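Local coordinates for dihydroorotase (Saccharomyces cerevisiae S288C, PDB 6L0A), which catalyses, with two zinc ions per subunit, the interconversion of N-carbamoyl-L-aspartate and dihydroorotate, the third step of de novo pyrimidine biosynthesis, at residues G8-M13 and V359-R364; A207-H212 and K240-A245; H213-I218 and A288-E293; F253-D258 and F282-I287. All coordinates share one frame; numbering follows the deposited sequence.

Contact 1 of 4, residues G8-M13 and V359-R364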
loop_
_atom_site.group_PDB
_atom_site.type_symbol
_atom_site.label_atom_id
_atom_site.label_comp_id
_atom_site.label_asym_id
_atom_site.label_seq_id
_atom_site.Cartn_x
_atom_site.Cartn_y
_atom_site.Cartn_z
ATOM N N GLY C 8 -25.637 -11.067 24.128
ATOM C CA GLY C 8 -25.630 -12.488 24.439
ATOM C C GLY C 8 -24.252 -13.106 24.308
ATOM O O GLY C 8 -23.237 -12.552 24.760
ATOM N N LEU C 9 -24.218 -14.298 23.708
ATOM C CA LEU C 9 -22.974 -15.051 23.543
ATOM C C LEU C 9 -22.361 -14.632 22.211
ATOM O O LEU C 9 -22.677 -15.175 21.158
ATOM C CB LEU C 9 -23.235 -16.552 23.595
ATOM C CG LEU C 9 -24.000 -17.026 24.829
ATOM C CD1 LEU C 9 -24.403 -18.484 24.695
ATOM C CD2 LEU C 9 -23.171 -16.791 26.085
ATOM N N THR C 10 -21.489 -13.639 22.267
ATOM C CA THR C 10 -20.830 -13.109 21.081
ATOM C C THR C 10 -19.746 -14.066 20.591
ATOM O O THR C 10 -19.085 -14.740 21.387
ATOM C CB THR C 10 -20.195 -11.763 21.410
ATOM O OG1 THR C 10 -19.459 -11.892 22.628
ATOM C CG2 THR C 10 -21.264 -10.691 21.591
ATOM N N CYS C 11 -19.530 -14.089 19.272
ATOM C CA CYS C 11 -18.469 -14.920 18.717
ATOM C C CYS C 11 -17.605 -14.122 17.743
ATOM O O CYS C 11 -18.102 -13.320 16.946
ATOM C CB CYS C 11 -19.009 -16.154 18.002
ATOM S SG CYS C 11 -20.348 -15.886 16.862
ATOM N N ASP C 12 -16.306 -14.375 17.816
ATOM C CA ASP C 12 -15.328 -13.891 16.843
ATOM C C ASP C 12 -14.755 -15.140 16.187
ATOM O O ASP C 12 -13.991 -15.890 16.806
ATOM C CB ASP C 12 -14.254 -13.046 17.527
ATOM C CG ASP C 12 -13.149 -12.623 16.583
ATOM O OD1 ASP C 12 -13.195 -12.984 15.385
ATOM O OD2 ASP C 12 -12.232 -11.927 17.057
ATOM N N MET C 13 -15.146 -15.385 14.946
ATOM C CA MET C 13 -14.797 -16.649 14.316
ATOM C C MET C 13 -13.476 -16.588 13.547
ATOM O O MET C 13 -13.272 -17.375 12.609
ATOM C CB MET C 13 -15.952 -17.107 13.428
ATOM C CG MET C 13 -17.212 -17.494 14.259
ATOM S SD MET C 13 -16.853 -18.481 15.744
ATOM C CE MET C 13 -18.494 -19.161 16.070
ATOM N N VAL C 359 -18.189 -2.226 26.367
ATOM C CA VAL C 359 -18.734 -3.571 26.539
ATOM C C VAL C 359 -18.404 -4.074 27.938
ATOM O O VAL C 359 -17.306 -3.841 28.457
ATOM C CB VAL C 359 -18.223 -4.550 25.451
ATOM C CG1 VAL C 359 -16.729 -4.797 25.583
ATOM C CG2 VAL C 359 -18.998 -5.872 25.500
ATOM N N ARG C 360 -19.379 -4.742 28.555
ATOM C CA ARG C 360 -19.227 -5.398 29.845
ATOM C C ARG C 360 -19.972 -6.727 29.791
ATOM O O ARG C 360 -20.665 -7.032 28.813
ATOM C CB ARG C 360 -19.755 -4.518 30.986
ATOM C CG ARG C 360 -21.263 -4.324 30.955
ATOM C CD ARG C 360 -21.785 -3.759 32.277
ATOM N NE ARG C 360 -23.228 -3.953 32.409
ATOM C CZ ARG C 360 -24.134 -3.058 32.032
ATOM N NH1 ARG C 360 -23.744 -1.905 31.508
ATOM N NH2 ARG C 360 -25.429 -3.312 32.175
ATOM N N TRP C 361 -19.852 -7.508 30.864
ATOM C CA TRP C 361 -20.387 -8.863 30.927
ATOM C C TRP C 361 -21.417 -8.990 32.041
ATOM O O TRP C 361 -21.229 -8.453 33.138
ATOM C CB TRP C 361 -19.268 -9.873 31.158
ATOM C CG TRP C 361 -18.352 -9.965 29.993
ATOM C CD1 TRP C 361 -17.185 -9.289 29.816
ATOM C CD2 TRP C 361 -18.537 -10.767 28.826
ATOM N NE1 TRP C 361 -16.626 -9.619 28.605
ATOM C CE2 TRP C 361 -17.438 -10.525 27.975
ATOM C CE3 TRP C 361 -19.526 -11.666 28.415
ATOM C CZ2 TRP C 361 -17.293 -11.161 26.743
ATOM C CZ3 TRP C 361 -19.389 -12.290 27.187
ATOM C CH2 TRP C 361 -18.280 -12.031 26.364
ATOM N N GLU C 362 -22.497 -9.721 31.761
ATOM C CA GLU C 362 -23.495 -9.984 32.784
ATOM C C GLU C 362 -23.806 -11.472 32.881
ATOM O O GLU C 362 -23.938 -12.155 31.857
ATOM C CB GLU C 362 -24.781 -9.206 32.501
ATOM C CG GLU C 362 -24.743 -7.804 33.062
ATOM C CD GLU C 362 -26.127 -7.246 33.286
ATOM O OE1 GLU C 362 -27.020 -8.031 33.669
ATOM O OE2 GLU C 362 -26.319 -6.031 33.072
ATOM N N PRO C 363 -23.941 -11.994 34.097
ATOM C CA PRO C 363 -24.241 -13.416 34.263
ATOM C C PRO C 363 -25.625 -13.779 33.753
ATOM O O PRO C 363 -26.534 -12.947 33.662
ATOM C CB PRO C 363 -24.148 -13.629 35.781
ATOM C CG PRO C 363 -24.356 -12.282 36.371
ATOM C CD PRO C 363 -23.763 -11.306 35.388
ATOM N N ARG C 364 -25.768 -15.057 33.406
ATOM C CA ARG C 364 -27.085 -15.653 33.220
ATOM C C ARG C 364 -27.585 -16.068 34.598
ATOM O O ARG C 364 -26.981 -16.922 35.258
ATOM C CB ARG C 364 -27.017 -16.837 32.261
ATOM C CG ARG C 364 -28.287 -17.665 32.208
ATOM C CD ARG C 364 -28.077 -18.989 31.485
ATOM N NE ARG C 364 -27.476 -18.809 30.167
ATOM C CZ ARG C 364 -27.406 -19.763 29.241
ATOM N NH1 ARG C 364 -27.912 -20.966 29.492
ATOM N NH2 ARG C 364 -26.834 -19.515 28.062
#
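Two thin van der Waals touches join residues 8-13 to residues 359-364, 346 residues further along the chain. In the first, Thr10 OG1 lies 3.9 Å from Trp361 CH2, the far corner of the benzo ring, approaching the indole on a slant. Trp361 reaches that far because its CG is turned away from its own carbonyl carbon (chi1 -67°), which brings the end of the ring toward Thr10. In the second, Leu9 CD1 comes 4.3 Å from Arg364 NH2, at the edge of the guanidinium and near its plane.

The polar ends of these side chains are served elsewhere. Thr10 OG1 bonds to Gly34 O and Trp361 NE1 to Arg31 O, with a cation-pi contact between Arg31 and the indole, while Arg364 NH1 has a salt bridge to Asp316.

Charge pairing also runs within residues 359-364. Arg360 NH2 donates to Glu362 OE2 over 3.0 Å in a nearly straight bond (171°) lying in the guanidinium plane, and Glu4 is a second partner for this NH2.

The arrangement is that of an amidohydrolase: an antiparallel sheet, built from both ends of the chain, rests beside the TIM barrel where strand 11-15 begins.

Contact 2 of 4, residues A207-H212 and K240-A245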
loop_
_atom_site.group_PDB
_atom_site.type_symbol
_atom_site.label_atom_id
_atom_site.label_comp_id
_atom_site.label_asym_id
_atom_site.label_seq_id
_atom_site.Cartn_x
_atom_site.Cartn_y
_atom_site.Cartn_z
ATOM N N ALA C 207 -19.098 -16.077 4.658
ATOM C CA ALA C 207 -17.940 -15.202 4.599
ATOM C C ALA C 207 -17.859 -14.467 5.922
ATOM O O ALA C 207 -18.889 -14.081 6.484
ATOM C CB ALA C 207 -18.043 -14.201 3.445
ATOM N N THR C 208 -16.651 -14.309 6.441
ATOM C CA THR C 208 -16.483 -13.478 7.621
ATOM C C THR C 208 -16.017 -12.089 7.198
ATOM O O THR C 208 -15.394 -11.913 6.149
ATOM C CB THR C 208 -15.503 -14.094 8.619
ATOM O OG1 THR C 208 -14.252 -14.376 7.969
ATOM C CG2 THR C 208 -16.092 -15.387 9.247
ATOM N N LEU C 209 -16.375 -11.092 8.001
ATOM C CA LEU C 209 -15.926 -9.723 7.791
ATOM C C LEU C 209 -15.226 -9.247 9.049
ATOM O O LEU C 209 -15.691 -9.505 10.162
ATOM C CB LEU C 209 -17.098 -8.801 7.441
ATOM C CG LEU C 209 -17.843 -9.206 6.160
ATOM C CD1 LEU C 209 -19.149 -8.427 6.044
ATOM C CD2 LEU C 209 -16.970 -8.983 4.921
ATOM N N THR C 210 -14.087 -8.585 8.872
ATOM C CA THR C 210 -13.304 -8.091 9.986
ATOM C C THR C 210 -13.832 -6.739 10.434
ATOM O O THR C 210 -14.647 -6.107 9.760
ATOM C CB THR C 210 -11.842 -7.918 9.599
ATOM O OG1 THR C 210 -11.747 -6.831 8.665
ATOM C CG2 THR C 210 -11.287 -9.195 8.973
ATOM N N ALA C 211 -13.332 -6.291 11.578
ATOM C CA ALA C 211 -13.590 -4.916 11.993
ATOM C C ALA C 211 -12.859 -3.933 11.090
ATOM O O ALA C 211 -13.439 -2.942 10.635
ATOM C CB ALA C 211 -13.174 -4.719 13.448
ATOM N N HIS C 212 -11.586 -4.200 10.793
ATOM C CA HIS C 212 -10.786 -3.149 10.162
ATOM C C HIS C 212 -11.142 -2.955 8.690
ATOM O O HIS C 212 -10.991 -1.847 8.164
ATOM C CB HIS C 212 -9.291 -3.418 10.341
ATOM C CG HIS C 212 -8.856 -4.813 10.007
ATOM N ND1 HIS C 212 -9.035 -5.877 10.867
ATOM C CD2 HIS C 212 -8.201 -5.306 8.931
ATOM C CE1 HIS C 212 -8.526 -6.970 10.323
ATOM N NE2 HIS C 212 -8.003 -6.648 9.152
ATOM N N LYS C 240 -17.535 0.027 0.623
ATOM C CA LYS C 240 -18.983 0.241 0.580
ATOM C C LYS C 240 -19.730 -1.083 0.543
ATOM O O LYS C 240 -20.723 -1.261 1.260
ATOM C CB LYS C 240 -19.367 1.102 -0.634
ATOM C CG LYS C 240 -20.789 0.842 -1.217
ATOM C CD LYS C 240 -21.418 2.125 -1.791
ATOM C CE LYS C 240 -22.437 1.887 -2.932
ATOM N NZ LYS C 240 -23.159 0.571 -2.914
ATOM N N ALA C 241 -19.278 -2.019 -0.305
ATOM C CA ALA C 241 -19.930 -3.318 -0.399
ATOM C C ALA C 241 -19.794 -4.097 0.903
ATOM O O ALA C 241 -20.740 -4.772 1.322
ATOM C CB ALA C 241 -19.351 -4.124 -1.565
ATOM N N LEU C 242 -18.622 -4.025 1.555
ATOM C CA LEU C 242 -18.423 -4.775 2.794
ATOM C C LEU C 242 -19.324 -4.263 3.908
ATOM O O LEU C 242 -19.889 -5.055 4.666
ATOM C CB LEU C 242 -16.965 -4.698 3.251
ATOM C CG LEU C 242 -15.899 -5.156 2.258
ATOM C CD1 LEU C 242 -14.514 -4.921 2.831
ATOM C CD2 LEU C 242 -16.063 -6.630 1.927
ATOM N N VAL C 243 -19.417 -2.940 4.065
ATOM C CA VAL C 243 -20.243 -2.394 5.136
ATOM C C VAL C 243 -21.707 -2.746 4.901
ATOM O O VAL C 243 -22.421 -3.127 5.838
ATOM C CB VAL C 243 -20.016 -0.874 5.269
ATOM C CG1 VAL C 243 -21.090 -0.250 6.137
ATOM C CG2 VAL C 243 -18.633 -0.600 5.881
ATOM N N LYS C 244 -22.164 -2.689 3.641
ATOM C CA LYS C 244 -23.553 -3.040 3.343
ATOM C C LYS C 244 -23.821 -4.514 3.617
ATOM O O LYS C 244 -24.900 -4.877 4.107
ATOM C CB LYS C 244 -23.904 -2.695 1.890
ATOM C CG LYS C 244 -24.374 -1.250 1.686
ATOM C CD LYS C 244 -25.192 -1.085 0.397
ATOM C CE LYS C 244 -26.660 -0.778 0.697
ATOM N NZ LYS C 244 -26.879 0.619 1.183
ATOM N N ALA C 245 -22.857 -5.383 3.297
ATOM C CA ALA C 245 -23.008 -6.797 3.625
ATOM C C ALA C 245 -23.055 -7.005 5.132
ATOM O O ALA C 245 -23.874 -7.787 5.632
ATOM C CB ALA C 245 -21.867 -7.611 2.999
#
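Leu209 and Leu242 meet in matching conformations: each swings CG away from its carbonyl carbon (chi1 -60° and -56°) and then runs extended. Both side chains start out toward the other segment, and their ends close at a slant with Leu209 CD2 and Leu242 CD2 3.9 Å apart. The other branch of Leu209 meets the helix backbone and the next turn: its CD1 is 3.7 Å from Leu242 O and 4.2 Å from Ala245 CB. The two methyls of Leu209 thus divide the helix surface between them, CD2 on the Leu242 side chain and CD1 on Leu242 O and Ala245.

This is the strand-to-helix packing of a TIM barrel. Strand 205-209 belongs to the inner parallel sheet, and helix 236-246 lies outside it on the crossover to the neighbouring strand 253-255. Leu209 and Leu242 come as close as 7.5 Å between CA atoms, and all three touching residues are buried. Ile187 of helix 184-193 packs against both Leu242 and Ala245 and continues the apolar layer.

Past the strand, Thr210 OG1 sits 3.5 Å above the plane of the His212 ring, over its centre, while it is hydrogen-bonded to His213 ND1. The side chain of His180, a zinc ligand, is about 7 Å from that of Leu209.

Contact 3 of 4, residues H213-I218 and A288-E293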
loop_
_atom_site.group_PDB
_atom_site.type_symbol
_atom_site.label_atom_id
_atom_site.label_comp_id
_atom_site.label_asym_id
_atom_site.label_seq_id
_atom_site.Cartn_x
_atom_site.Cartn_y
_atom_site.Cartn_z
ATOM N N HIS C 213 -11.641 -3.988 8.012
ATOM C CA HIS C 213 -12.048 -3.779 6.627
ATOM C C HIS C 213 -13.363 -3.014 6.506
ATOM O O HIS C 213 -13.717 -2.623 5.393
ATOM C CB HIS C 213 -12.141 -5.119 5.899
ATOM C CG HIS C 213 -10.803 -5.754 5.644
ATOM N ND1 HIS C 213 -10.385 -6.913 6.266
ATOM C CD2 HIS C 213 -9.785 -5.377 4.827
ATOM C CE1 HIS C 213 -9.166 -7.220 5.847
ATOM N NE2 HIS C 213 -8.783 -6.308 4.968
ATOM N N LEU C 214 -14.099 -2.823 7.606
ATOM C CA LEU C 214 -15.272 -1.954 7.598
ATOM C C LEU C 214 -14.894 -0.485 7.718
ATOM O O LEU C 214 -15.760 0.380 7.532
ATOM C CB LEU C 214 -16.222 -2.336 8.734
ATOM C CG LEU C 214 -16.685 -3.799 8.733
ATOM C CD1 LEU C 214 -17.736 -4.035 9.815
ATOM C CD2 LEU C 214 -17.218 -4.202 7.358
ATOM N N PHE C 215 -13.629 -0.195 8.014
ATOM C CA PHE C 215 -13.101 1.158 8.148
ATOM C C PHE C 215 -12.080 1.513 7.083
ATOM O O PHE C 215 -12.097 2.630 6.554
ATOM C CB PHE C 215 -12.416 1.334 9.511
ATOM C CG PHE C 215 -13.357 1.346 10.684
ATOM C CD1 PHE C 215 -13.638 0.174 11.381
ATOM C CD2 PHE C 215 -13.930 2.536 11.117
ATOM C CE1 PHE C 215 -14.475 0.185 12.483
ATOM C CE2 PHE C 215 -14.778 2.550 12.213
ATOM C CZ PHE C 215 -15.054 1.373 12.892
ATOM N N LEU C 216 -11.160 0.599 6.793
ATOM C CA LEU C 216 -9.944 0.934 6.063
ATOM C C LEU C 216 -10.143 0.885 4.562
ATOM O O LEU C 216 -10.962 0.128 4.033
ATOM C CB LEU C 216 -8.803 -0.026 6.418
ATOM C CG LEU C 216 -8.243 -0.053 7.835
ATOM C CD1 LEU C 216 -7.187 -1.148 7.942
ATOM C CD2 LEU C 216 -7.658 1.294 8.228
ATOM N N THR C 217 -9.327 1.673 3.873
ATOM C CA THR C 217 -9.173 1.601 2.434
ATOM C C THR C 217 -7.677 1.658 2.152
ATOM O O THR C 217 -6.878 1.869 3.061
ATOM C CB THR C 217 -9.927 2.750 1.766
ATOM O OG1 THR C 217 -10.223 2.404 0.413
ATOM C CG2 THR C 217 -9.102 3.984 1.809
ATOM N N ILE C 218 -7.285 1.484 0.883
ATOM C CA ILE C 218 -5.859 1.495 0.539
ATOM C C ILE C 218 -5.172 2.775 1.013
ATOM O O ILE C 218 -3.996 2.753 1.393
ATOM C CB ILE C 218 -5.681 1.284 -0.980
ATOM C CG1 ILE C 218 -4.197 1.219 -1.349
ATOM C CG2 ILE C 218 -6.434 2.362 -1.787
ATOM C CD1 ILE C 218 -3.947 0.752 -2.767
ATOM N N ALA C 288 -19.682 -2.086 16.714
ATOM C CA ALA C 288 -20.813 -1.263 17.122
ATOM C C ALA C 288 -20.716 0.128 16.515
ATOM O O ALA C 288 -21.732 0.723 16.135
ATOM C CB ALA C 288 -20.873 -1.187 18.645
ATOM N N GLN C 289 -19.497 0.653 16.389
ATOM C CA GLN C 289 -19.315 1.946 15.738
ATOM C C GLN C 289 -19.906 1.936 14.336
ATOM O O GLN C 289 -20.610 2.874 13.935
ATOM C CB GLN C 289 -17.828 2.302 15.699
ATOM C CG GLN C 289 -17.547 3.783 15.462
ATOM C CD GLN C 289 -18.177 4.653 16.527
ATOM O OE1 GLN C 289 -18.046 4.381 17.725
ATOM N NE2 GLN C 289 -18.868 5.708 16.099
ATOM N N VAL C 290 -19.641 0.872 13.581
ATOM C CA VAL C 290 -20.116 0.781 12.204
ATOM C C VAL C 290 -21.631 0.659 12.161
ATOM O O VAL C 290 -22.304 1.337 11.373
ATOM C CB VAL C 290 -19.441 -0.403 11.494
ATOM C CG1 VAL C 290 -19.988 -0.554 10.071
ATOM C CG2 VAL C 290 -17.936 -0.208 11.509
ATOM N N PHE C 291 -22.193 -0.216 12.997
ATOM C CA PHE C 291 -23.633 -0.431 12.950
ATOM C C PHE C 291 -24.399 0.805 13.416
ATOM O O PHE C 291 -25.480 1.094 12.896
ATOM C CB PHE C 291 -24.001 -1.654 13.788
ATOM C CG PHE C 291 -23.779 -2.969 13.074
ATOM C CD1 PHE C 291 -22.494 -3.426 12.811
ATOM C CD2 PHE C 291 -24.855 -3.744 12.672
ATOM C CE1 PHE C 291 -22.288 -4.639 12.166
ATOM C CE2 PHE C 291 -24.660 -4.956 12.019
ATOM C CZ PHE C 291 -23.365 -5.403 11.768
ATOM N N GLU C 292 -23.837 1.560 14.355
ATOM C CA GLU C 292 -24.455 2.822 14.755
ATOM C C GLU C 292 -24.440 3.821 13.606
ATOM O O GLU C 292 -25.475 4.404 13.256
ATOM C CB GLU C 292 -23.731 3.396 15.969
ATOM C CG GLU C 292 -24.121 4.838 16.263
ATOM C CD GLU C 292 -24.079 5.162 17.732
ATOM O OE1 GLU C 292 -22.984 5.071 18.327
ATOM O OE2 GLU C 292 -25.143 5.503 18.294
ATOM N N GLU C 293 -23.269 4.022 12.997
ATOM C CA GLU C 293 -23.165 4.960 11.888
ATOM C C GLU C 293 -24.057 4.549 10.721
ATOM O O GLU C 293 -24.542 5.411 9.975
ATOM C CB GLU C 293 -21.697 5.087 11.459
ATOM C CG GLU C 293 -20.798 5.698 12.550
ATOM C CD GLU C 293 -19.320 5.719 12.185
ATOM O OE1 GLU C 293 -18.968 5.208 11.102
ATOM O OE2 GLU C 293 -18.505 6.231 12.994
#
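The Phe215 ring presents its CE1-CZ border to helix 283-293. Gln289 CB lies at the ring edge, near its plane, 4.1 Å from Phe215 CZ, and Val290 CG2 approaches obliquely, 3.6 Å from both Phe215 CE1 and Phe215 CZ. Phe349 meets the same ring with the planes about 65° apart, and the Gln289 amide is turned 40° from the ring plane.

The setting is the TIM barrel of an amidohydrolase, where the loop after strand 205-209 leans on the helix that follows strand 253-255. Leu214 forms the deeper half of the contact. Its CB is 3.9 Å from Val290 CG2, and its CD1 lies 4.2 Å from each Val290 methyl, the two side chains crossing at about a right angle. Val290 holds CG1 opposite its backbone N (chi1 177°), and this rotation lets CG2 touch both Leu214 CB and the ring of Phe215. Val243 and Ala246 of helix 236-246 also pack against Leu214. Farther along the loop, Thr217 touches His144 and Ile218 touches Leu154 of the second subunit, linking the loop to the dimer interface.

Gln289 turns its polar end away from Phe215 by a bend at chi2. Its OE1 accepts from Ser356 N, while Gln289 NE2 donates to Glu293 OE2 over 3.2 Å, reaching that oxygen from above the carboxylate plane.

Contact 4 of 4, residues F253-D258 and F282-I287. With ZN (zinc ion), chain K; LMR ((2S)-2-hydroxybutanedioic acid), chain M.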
loop_
_atom_site.group_PDB
_atom_site.type_symbol
_atom_site.label_atom_id
_atom_site.label_comp_id
_atom_site.label_asym_id
_atom_site.label_seq_id
_atom_site.Cartn_x
_atom_site.Cartn_y
_atom_site.Cartn_z
ATOM N N PHE C 253 -23.105 -13.744 6.285
ATOM C CA PHE C 253 -22.025 -12.838 6.673
ATOM C C PHE C 253 -22.011 -12.751 8.192
ATOM O O PHE C 253 -23.058 -12.521 8.806
ATOM C CB PHE C 253 -22.203 -11.430 6.071
ATOM C CG PHE C 253 -22.239 -11.397 4.566
ATOM C CD1 PHE C 253 -21.128 -11.756 3.823
ATOM C CD2 PHE C 253 -23.382 -10.981 3.893
ATOM C CE1 PHE C 253 -21.161 -11.729 2.438
ATOM C CE2 PHE C 253 -23.413 -10.941 2.507
ATOM C CZ PHE C 253 -22.304 -11.315 1.782
ATOM N N PHE C 254 -20.847 -12.953 8.807
ATOM C CA PHE C 254 -20.747 -12.742 10.244
ATOM C C PHE C 254 -19.319 -12.361 10.602
ATOM O O PHE C 254 -18.428 -12.338 9.752
ATOM C CB PHE C 254 -21.245 -13.965 11.050
ATOM C CG PHE C 254 -20.666 -15.292 10.626
ATOM C CD1 PHE C 254 -21.358 -16.119 9.755
ATOM C CD2 PHE C 254 -19.460 -15.742 11.153
ATOM C CE1 PHE C 254 -20.848 -17.363 9.391
ATOM C CE2 PHE C 254 -18.946 -16.982 10.792
ATOM C CZ PHE C 254 -19.643 -17.791 9.909
ATOM N N PHE C 255 -19.123 -12.037 11.880
ATOM C CA PHE C 255 -17.909 -11.381 12.351
ATOM C C PHE C 255 -16.770 -12.371 12.525
ATOM O O PHE C 255 -16.909 -13.376 13.230
ATOM C CB PHE C 255 -18.182 -10.693 13.687
ATOM C CG PHE C 255 -16.990 -10.008 14.295
ATOM C CD1 PHE C 255 -16.243 -9.099 13.564
ATOM C CD2 PHE C 255 -16.643 -10.249 15.624
ATOM C CE1 PHE C 255 -15.165 -8.451 14.146
ATOM C CE2 PHE C 255 -15.572 -9.599 16.213
ATOM C CZ PHE C 255 -14.832 -8.692 15.468
ATOM N N GLY C 256 -15.633 -12.067 11.901
ATOM C CA GLY C 256 -14.377 -12.718 12.241
ATOM C C GLY C 256 -13.318 -11.639 12.226
ATOM O O GLY C 256 -13.087 -11.036 11.176
ATOM N N SER C 257 -12.700 -11.349 13.367
ATOM C CA SER C 257 -11.877 -10.144 13.446
ATOM C C SER C 257 -10.608 -10.263 12.617
ATOM O O SER C 257 -10.101 -9.256 12.104
ATOM C CB SER C 257 -11.505 -9.852 14.899
ATOM O OG SER C 257 -10.649 -10.851 15.423
ATOM N N ASP C 258 -10.068 -11.470 12.500
ATOM C CA ASP C 258 -8.684 -11.657 12.076
ATOM C C ASP C 258 -7.760 -10.741 12.867
ATOM O O ASP C 258 -6.815 -10.164 12.329
ATOM C CB ASP C 258 -8.512 -11.428 10.569
ATOM C CG ASP C 258 -7.193 -11.975 10.056
ATOM O OD1 ASP C 258 -6.606 -12.809 10.772
ATOM O OD2 ASP C 258 -6.714 -11.547 8.976
ATOM N N PHE C 282 -10.790 -4.252 21.512
ATOM C CA PHE C 282 -12.012 -3.467 21.403
ATOM C C PHE C 282 -12.909 -4.016 20.314
ATOM O O PHE C 282 -13.659 -3.267 19.687
ATOM C CB PHE C 282 -11.691 -1.985 21.159
ATOM C CG PHE C 282 -10.828 -1.395 22.232
ATOM C CD1 PHE C 282 -11.398 -0.871 23.383
ATOM C CD2 PHE C 282 -9.450 -1.400 22.118
ATOM C CE1 PHE C 282 -10.607 -0.345 24.386
ATOM C CE2 PHE C 282 -8.653 -0.882 23.120
ATOM C CZ PHE C 282 -9.235 -0.354 24.257
ATOM N N ALA C 283 -12.855 -5.337 20.105
ATOM C CA ALA C 283 -13.479 -5.966 18.947
ATOM C C ALA C 283 -14.940 -5.555 18.786
ATOM O O ALA C 283 -15.333 -5.011 17.753
ATOM C CB ALA C 283 -13.342 -7.488 19.067
ATOM N N ILE C 284 -15.768 -5.804 19.796
ATOM C CA ILE C 284 -17.189 -5.526 19.619
ATOM C C ILE C 284 -17.455 -4.021 19.553
ATOM O O ILE C 284 -18.240 -3.588 18.696
ATOM C CB ILE C 284 -18.028 -6.202 20.717
ATOM C CG1 ILE C 284 -17.822 -7.719 20.659
ATOM C CG2 ILE C 284 -19.501 -5.879 20.509
ATOM C CD1 ILE C 284 -18.333 -8.346 19.368
ATOM N N PRO C 285 -16.850 -3.189 20.414
ATOM C CA PRO C 285 -16.997 -1.727 20.229
ATOM C C PRO C 285 -16.658 -1.217 18.829
ATOM O O PRO C 285 -17.348 -0.305 18.351
ATOM C CB PRO C 285 -16.051 -1.152 21.288
ATOM C CG PRO C 285 -16.034 -2.182 22.371
ATOM C CD PRO C 285 -16.120 -3.507 21.659
ATOM N N TYR C 286 -15.636 -1.768 18.150
ATOM C CA TYR C 286 -15.365 -1.360 16.768
ATOM C C TYR C 286 -16.570 -1.625 15.879
ATOM O O TYR C 286 -16.982 -0.771 15.083
ATOM C CB TYR C 286 -14.154 -2.111 16.185
ATOM C CG TYR C 286 -12.795 -1.820 16.770
ATOM C CD1 TYR C 286 -12.298 -0.520 16.838
ATOM C CD2 TYR C 286 -11.987 -2.855 17.214
ATOM C CE1 TYR C 286 -11.047 -0.270 17.361
ATOM C CE2 TYR C 286 -10.731 -2.622 17.733
ATOM C CZ TYR C 286 -10.266 -1.319 17.806
ATOM O OH TYR C 286 -9.028 -1.097 18.326
ATOM N N ILE C 287 -17.120 -2.837 15.964
ATOM C CA ILE C 287 -18.235 -3.205 15.106
ATOM C C ILE C 287 -19.460 -2.353 15.428
ATOM O O ILE C 287 -20.209 -1.943 14.533
ATOM C CB ILE C 287 -18.528 -4.707 15.254
ATOM C CG1 ILE C 287 -17.289 -5.525 14.861
ATOM C CG2 ILE C 287 -19.716 -5.090 14.408
ATOM C CD1 ILE C 287 -16.900 -5.352 13.401
HETATM ZN ZN ZN K . -6.228 -14.725 10.136
HETATM C C1 LMR M . -3.673 -13.141 8.026
HETATM O O1A LMR M . -4.822 -13.465 8.430
HETATM O O1B LMR M . -3.516 -13.057 6.791
HETATM C C2 LMR M . -2.487 -12.863 8.979
HETATM O O2 LMR M . -1.958 -11.551 8.939
HETATM C C3 LMR M . -2.932 -12.951 10.400
HETATM C C4 LMR M . -1.608 -13.243 11.069
HETATM O O4A LMR M . -0.662 -12.384 11.126
HETATM O O4B LMR M . -1.537 -14.391 11.528
#
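Phe255 fills the space between the barrel strand and the helix that begins after Phe282. Its CB points toward the helix, and with CG opposite the backbone N (chi1 179°) the ring extends straight out. On one border, CD1 and CE1 lie against Ile287 CD1, CE1 at 3.6 Å. On the other, CD2 packs against Cys11 O, and CE2 faces Ile284 CD1 at 4.4 Å. The tip, CZ, ends 4.1 Å from Ala283 CB, which lies at the ring edge, near its plane. Over one face sits Ile287 CG1 in a CH-pi contact, 4.1 Å from the centroid and 26° off the ring normal; above the opposite face lies Ser257 N.

Three residues on, the same chain reaches the metal centre. Asp258 OD1 binds zinc at 2.0 Å, alongside His14, His16 and Lys98, the last probably as its carbamate. The malate joins through O1A, 2.5 Å from the metal, and Asp258 OD2 approaches that same O1A to 2.7 Å. Phe255 is buried at the end of strand 253-255, its side chain about 8 Å from that of His14.

Strand 253-255 and the helix segment 283-287 run at 134° to one another, their axes 11.8 Å apart at closest approach. Phe303 of helix 300-312 touches both Phe255 and Ile287 and completes the layer, while strand 205-209 lies beside strand 253-255 in the sheet.

In the fold
Contacts 2, 3 and 4 cluster with centres 8 to 10 Å apart, whereas contact 1 lies 13 Å from contact 4 and 21 Å from the other two. Along the chain contact 1 encloses everything else; contacts 2 and 3 alternate their segments, and contact 4, nested inside contact 3, follows contact 2. Contacts 2 and 4 use the neighbouring strands 205-209 and 253-255, while contacts 3 and 4 share helix 283-293. Contacts 1 and 4 join where Asp12 OD2 and Ser257 OG probably hydrogen-bond, 2.5 Å apart, and Met13 N and Phe255 O probably do so as well. The first and last parallel strands thus come together, closing the barrel around the zinc centre.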